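Local coordinates for protein 5'-tyrosyl-DNA phosphodiesterase (Caenorhabditis elegans, PDB 4FVA) that belongs to the endonuclease/exonuclease/phosphatase family, with a DNase I-like fold, and carries a magnesium ion at its metal site, at residues L9-D22 with P244-A256. Numbering follows the deposited sequence.
Sequences LKGFEVSVMSWNID and PSDHWAINATFFA. With MG (magnesium ion), chain F.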
loop_
_atom_site.group_PDB
_atom_site.type_symbol
_atom_site.label_atom_id
_atom_site.label_comp_id
_atom_site.label_asym_id
_atom_site.label_seq_id
_atom_site.Cartn_x
_atom_site.Cartn_y
_atom_site.Cartn_z
ATOM N N LEU A 9 13.307 16.072 -15.181
ATOM C CA LEU A 9 12.209 15.458 -14.444
ATOM C C LEU A 9 11.108 16.442 -14.111
ATOM O O LEU A 9 10.049 16.050 -13.620
ATOM C CB LEU A 9 12.706 14.778 -13.170
ATOM C CG LEU A 9 13.437 13.461 -13.406
ATOM C CD1 LEU A 9 13.809 12.812 -12.085
ATOM C CD2 LEU A 9 12.550 12.534 -14.232
ATOM N N LYS A 10 11.351 17.717 -14.384
ATOM C CA LYS A 10 10.318 18.714 -14.166
ATOM C C LYS A 10 9.118 18.325 -15.025
ATOM O O LYS A 10 9.265 17.938 -16.188
ATOM C CB LYS A 10 10.827 20.123 -14.483
ATOM C CG LYS A 10 9.906 21.223 -13.971
ATOM C CD LYS A 10 10.592 22.577 -13.987
ATOM C CE LYS A 10 9.642 23.683 -13.555
ATOM N NZ LYS A 10 10.283 25.026 -13.625
ATOM N N GLY A 11 7.934 18.380 -14.430
ATOM C CA GLY A 11 6.735 17.928 -15.104
ATOM C C GLY A 11 6.538 16.422 -15.009
ATOM O O GLY A 11 5.523 15.905 -15.469
ATOM N N PHE A 12 7.508 15.708 -14.436
ATOM C CA PHE A 12 7.341 14.269 -14.242
ATOM C C PHE A 12 6.512 14.067 -12.984
ATOM O O PHE A 12 6.736 14.734 -11.969
ATOM C CB PHE A 12 8.667 13.529 -14.102
ATOM C CG PHE A 12 8.519 12.031 -14.131
ATOM C CD1 PHE A 12 8.051 11.348 -13.013
ATOM C CD2 PHE A 12 8.858 11.303 -15.264
ATOM C CE1 PHE A 12 7.909 9.973 -13.030
ATOM C CE2 PHE A 12 8.724 9.925 -15.287
ATOM C CZ PHE A 12 8.248 9.259 -14.168
ATOM N N GLU A 13 5.554 13.155 -13.049
ATOM C CA GLU A 13 4.652 12.966 -11.929
ATOM C C GLU A 13 4.165 11.516 -11.909
ATOM O O GLU A 13 3.910 10.927 -12.960
ATOM C CB GLU A 13 3.514 13.980 -12.054
ATOM C CG GLU A 13 2.382 13.883 -11.065
ATOM C CD GLU A 13 1.464 15.087 -11.187
ATOM O OE1 GLU A 13 1.857 16.057 -11.873
ATOM O OE2 GLU A 13 0.368 15.080 -10.590
ATOM N N VAL A 14 4.107 10.919 -10.720
ATOM C CA VAL A 14 3.592 9.557 -10.575
ATOM C C VAL A 14 2.797 9.446 -9.275
ATOM O O VAL A 14 3.239 9.942 -8.231
ATOM C CB VAL A 14 4.705 8.492 -10.629
ATOM C CG1 VAL A 14 5.733 8.748 -9.545
ATOM C CG2 VAL A 14 4.112 7.106 -10.463
ATOM N N SER A 15 1.612 8.839 -9.347
ATOM C CA SER A 15 0.764 8.683 -8.163
ATOM C C SER A 15 0.739 7.235 -7.666
ATOM O O SER A 15 0.584 6.288 -8.450
ATOM C CB SER A 15 -0.663 9.174 -8.435
ATOM O OG SER A 15 -1.248 8.445 -9.497
ATOM N N VAL A 16 0.881 7.066 -6.356
ATOM C CA VAL A 16 0.869 5.741 -5.769
ATOM C C VAL A 16 -0.207 5.698 -4.703
ATOM O O VAL A 16 -0.254 6.557 -3.811
ATOM C CB VAL A 16 2.214 5.374 -5.140
ATOM C CG1 VAL A 16 2.158 3.931 -4.592
ATOM C CG2 VAL A 16 3.347 5.526 -6.157
ATOM N N MET A 17 -1.081 4.706 -4.819
ATOM C CA MET A 17 -2.182 4.509 -3.887
ATOM C C MET A 17 -1.981 3.161 -3.212
ATOM O O MET A 17 -1.530 2.209 -3.859
ATOM C CB MET A 17 -3.515 4.534 -4.638
ATOM C CG MET A 17 -4.737 4.267 -3.756
ATOM S SD MET A 17 -6.218 4.618 -4.701
ATOM C CE MET A 17 -7.451 3.775 -3.714
ATOM N N SER A 18 -2.273 3.089 -1.910
ATOM C CA SER A 18 -2.165 1.836 -1.151
ATOM C C SER A 18 -3.404 1.633 -0.290
ATOM O O SER A 18 -3.888 2.588 0.339
ATOM C CB SER A 18 -0.914 1.831 -0.276
ATOM O OG SER A 18 -0.822 0.626 0.468
ATOM N N TRP A 19 -3.904 0.401 -0.235
ATOM C CA TRP A 19 -5.179 0.144 0.429
ATOM C C TRP A 19 -5.291 -1.279 0.944
ATOM O O TRP A 19 -5.165 -2.243 0.181
ATOM C CB TRP A 19 -6.325 0.407 -0.553
ATOM C CG TRP A 19 -7.634 0.780 0.071
ATOM C CD1 TRP A 19 -7.948 0.811 1.415
ATOM C CD2 TRP A 19 -8.818 1.195 -0.627
ATOM N NE1 TRP A 19 -9.248 1.220 1.580
ATOM C CE2 TRP A 19 -9.804 1.469 0.349
ATOM C CE3 TRP A 19 -9.136 1.371 -1.980
ATOM C CZ2 TRP A 19 -11.088 1.920 0.011
ATOM C CZ3 TRP A 19 -10.413 1.813 -2.319
ATOM C CH2 TRP A 19 -11.376 2.082 -1.320
ATOM N N ASN A 20 -5.527 -1.403 2.246
ATOM C CA ASN A 20 -5.912 -2.686 2.808
ATOM C C ASN A 20 -7.407 -2.788 2.603
ATOM O O ASN A 20 -8.165 -2.013 3.200
ATOM C CB ASN A 20 -5.525 -2.774 4.285
ATOM C CG ASN A 20 -6.009 -4.053 4.941
ATOM O OD1 ASN A 20 -7.067 -4.575 4.589
ATOM N ND2 ASN A 20 -5.228 -4.571 5.891
ATOM N N ILE A 21 -7.833 -3.713 1.744
ATOM C CA ILE A 21 -9.241 -3.745 1.344
ATOM C C ILE A 21 -10.123 -4.687 2.186
ATOM O O ILE A 21 -11.301 -4.919 1.872
ATOM C CB ILE A 21 -9.407 -4.013 -0.166
ATOM C CG1 ILE A 21 -8.893 -5.394 -0.552
ATOM C CG2 ILE A 21 -8.715 -2.870 -1.000
ATOM C CD1 ILE A 21 -9.071 -5.716 -2.020
ATOM N N ASP A 22 -9.555 -5.208 3.270
ATOM C CA ASP A 22 -10.369 -5.930 4.245
ATOM C C ASP A 22 -11.116 -7.079 3.578
ATOM O O ASP A 22 -12.306 -7.286 3.832
ATOM C CB ASP A 22 -11.360 -4.954 4.886
ATOM C CG ASP A 22 -11.941 -5.456 6.202
ATOM O OD1 ASP A 22 -11.417 -6.439 6.755
ATOM O OD2 ASP A 22 -12.927 -4.843 6.683
ATOM N N PRO A 244 -15.960 0.786 2.160
ATOM C CA PRO A 244 -15.338 -0.267 1.345
ATOM C C PRO A 244 -14.418 -1.140 2.186
ATOM O O PRO A 244 -14.350 -2.350 2.001
ATOM C CB PRO A 244 -14.518 0.530 0.315
ATOM C CG PRO A 244 -15.268 1.837 0.172
ATOM C CD PRO A 244 -15.754 2.131 1.588
ATOM N N SER A 245 -13.736 -0.512 3.131
ATOM C CA SER A 245 -12.785 -1.203 3.995
ATOM C C SER A 245 -12.775 -0.556 5.367
ATOM O O SER A 245 -13.220 0.574 5.510
ATOM C CB SER A 245 -11.380 -1.132 3.380
ATOM O OG SER A 245 -10.405 -1.661 4.263
ATOM N N ASP A 246 -12.242 -1.251 6.365
ATOM C CA ASP A 246 -12.045 -0.636 7.675
ATOM C C ASP A 246 -10.822 0.285 7.671
ATOM O O ASP A 246 -10.572 0.982 8.663
ATOM C CB ASP A 246 -11.954 -1.681 8.797
ATOM C CG ASP A 246 -10.754 -2.589 8.656
ATOM O OD1 ASP A 246 -10.377 -2.936 7.511
ATOM O OD2 ASP A 246 -10.174 -2.958 9.700
ATOM N N HIS A 247 -10.051 0.252 6.577
ATOM C CA HIS A 247 -8.949 1.210 6.338
ATOM C C HIS A 247 -9.321 2.270 5.285
ATOM O O HIS A 247 -10.021 1.969 4.320
ATOM C CB HIS A 247 -7.681 0.507 5.818
ATOM C CG HIS A 247 -7.003 -0.379 6.818
ATOM N ND1 HIS A 247 -5.754 -0.097 7.332
ATOM C CD2 HIS A 247 -7.376 -1.563 7.365
ATOM C CE1 HIS A 247 -5.399 -1.052 8.174
ATOM N NE2 HIS A 247 -6.365 -1.954 8.211
ATOM N N TRP A 248 -8.821 3.493 5.454
ATOM C CA TRP A 248 -8.849 4.466 4.372
ATOM C C TRP A 248 -7.713 4.117 3.418
ATOM O O TRP A 248 -6.710 3.535 3.832
ATOM C CB TRP A 248 -8.636 5.892 4.885
ATOM C CG TRP A 248 -9.540 6.327 6.011
ATOM C CD1 TRP A 248 -9.200 7.106 7.087
ATOM C CD2 TRP A 248 -10.932 6.016 6.169
ATOM N NE1 TRP A 248 -10.296 7.305 7.894
ATOM C CE2 TRP A 248 -11.370 6.647 7.356
ATOM C CE3 TRP A 248 -11.849 5.274 5.419
ATOM C CZ2 TRP A 248 -12.687 6.543 7.815
ATOM C CZ3 TRP A 248 -13.164 5.174 5.879
ATOM C CH2 TRP A 248 -13.564 5.802 7.062
ATOM N N ALA A 249 -7.846 4.476 2.148
ATOM C CA ALA A 249 -6.723 4.308 1.233
ATOM C C ALA A 249 -5.798 5.516 1.358
ATOM O O ALA A 249 -6.256 6.613 1.665
ATOM C CB ALA A 249 -7.222 4.160 -0.210
ATOM N N ILE A 250 -4.504 5.317 1.152
ATOM C CA ILE A 250 -3.603 6.450 1.040
ATOM C C ILE A 250 -3.269 6.657 -0.430
ATOM O O ILE A 250 -3.211 5.701 -1.205
ATOM C CB ILE A 250 -2.325 6.335 1.915
ATOM C CG1 ILE A 250 -1.480 5.123 1.535
ATOM C CG2 ILE A 250 -2.696 6.281 3.407
ATOM C CD1 ILE A 250 -0.192 5.035 2.356
ATOM N N ASN A 251 -3.077 7.914 -0.805
ATOM C CA ASN A 251 -2.878 8.294 -2.190
ATOM C C ASN A 251 -1.792 9.370 -2.282
ATOM O O ASN A 251 -2.006 10.516 -1.890
ATOM C CB ASN A 251 -4.203 8.800 -2.766
ATOM C CG ASN A 251 -4.089 9.204 -4.226
ATOM O OD1 ASN A 251 -3.351 8.595 -4.989
ATOM N ND2 ASN A 251 -4.797 10.261 -4.609
ATOM N N ALA A 252 -0.610 9.002 -2.758
ATOM C CA ALA A 252 0.492 9.958 -2.792
ATOM C C ALA A 252 0.918 10.247 -4.220
ATOM O O ALA A 252 1.141 9.315 -5.022
ATOM C CB ALA A 252 1.672 9.442 -1.968
ATOM N N THR A 253 1.081 11.530 -4.521
ATOM C CA THR A 253 1.520 11.956 -5.850
ATOM C C THR A 253 2.907 12.565 -5.739
ATOM O O THR A 253 3.105 13.568 -5.038
ATOM C CB THR A 253 0.544 12.977 -6.473
ATOM O OG1 THR A 253 -0.769 12.409 -6.561
ATOM C CG2 THR A 253 1.021 13.401 -7.868
ATOM N N PHE A 254 3.860 11.966 -6.447
ATOM C CA PHE A 254 5.246 12.388 -6.358
ATOM C C PHE A 254 5.625 13.164 -7.615
ATOM O O PHE A 254 5.266 12.781 -8.736
ATOM C CB PHE A 254 6.169 11.183 -6.167
ATOM C CG PHE A 254 5.804 10.314 -4.980
ATOM C CD1 PHE A 254 4.806 9.355 -5.085
ATOM C CD2 PHE A 254 6.469 10.445 -3.767
ATOM C CE1 PHE A 254 4.477 8.546 -4.002
ATOM C CE2 PHE A 254 6.140 9.646 -2.681
ATOM C CZ PHE A 254 5.141 8.695 -2.800
ATOM N N PHE A 255 6.339 14.270 -7.423
ATOM C CA PHE A 255 6.729 15.115 -8.547
ATOM C C PHE A 255 8.004 15.913 -8.269
ATOM O O PHE A 255 8.509 15.936 -7.136
ATOM C CB PHE A 255 5.576 16.040 -8.969
ATOM C CG PHE A 255 5.086 16.957 -7.875
ATOM C CD1 PHE A 255 4.299 16.471 -6.844
ATOM C CD2 PHE A 255 5.419 18.304 -7.877
ATOM C CE1 PHE A 255 3.840 17.316 -5.833
ATOM C CE2 PHE A 255 4.973 19.151 -6.869
ATOM C CZ PHE A 255 4.181 18.657 -5.847
ATOM N N ALA A 256 8.504 16.574 -9.308
ATOM C CA ALA A 256 9.749 17.323 -9.219
ATOM C C ALA A 256 9.469 18.811 -9.057
ATOM O O ALA A 256 10.056 19.466 -8.199
ATOM C CB ALA A 256 10.604 17.073 -10.460
HETATM MG MG MG F . -9.452 -7.152 7.865
HETATM O O HOH W 1 -3.696 9.040 -8.053
HETATM O O HOH W 2 -5.151 1.117 3.691
HETATM O O HOH W 3 -8.727 -4.907 7.035
HETATM O O HOH W 4 -10.852 -8.823 9.194
#
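The W19 indole lies between A249 CB on one face, 3.5 Å from the centroid of its five-membered ring in a CH-pi contact, and I21 CG2 on the other. At its edge NE1 donates to H247 O over 2.9 Å; the acceptor sits near the ring plane, but NE1 approaches the H247 carbonyl from well out of its plane. P244 CB meets the six-membered end at CZ2. The H247 imidazole has the N20 amide stacked over one face, the two planes only 5° apart, with N20 CB 3.8 Å from the ring centroid; with CG anti to the backbone N (chi1 175°), N20 lays its amide along that ring. D216 holds H247 ND1, while N20 ND2 reaches D165 and E52. Where strand 13-20 ends, S245 OG donates to N20 O at 2.5 Å and accepts from H247 N in an ST turn, so one hydroxyl joins N20 to the turn at S245-H247. N20 OD1 takes D22 N in an Asx turn. D22 OD1 then binds magnesium at 2.4 Å; water 3, also on the metal, lies within hydrogen-bonding distance of N20 OD1 and D246 OD1. Behind this end run six backbone bonds in hydrogen-bonded pairs V14-F254, V16-A252 and S18-I250. On the V14 side of the sheet, the F254 ring has V14 O at its edge and V16 CG2 3.9 Å from CE1. These antiparallel strands are neighbours in a six-stranded mixed sheet, with 13-20 between 249-255 and 47-53; D22, just past strand 13-20, and E52 of strand 47-53 bind the magnesium at this end of a DNase I-like fold.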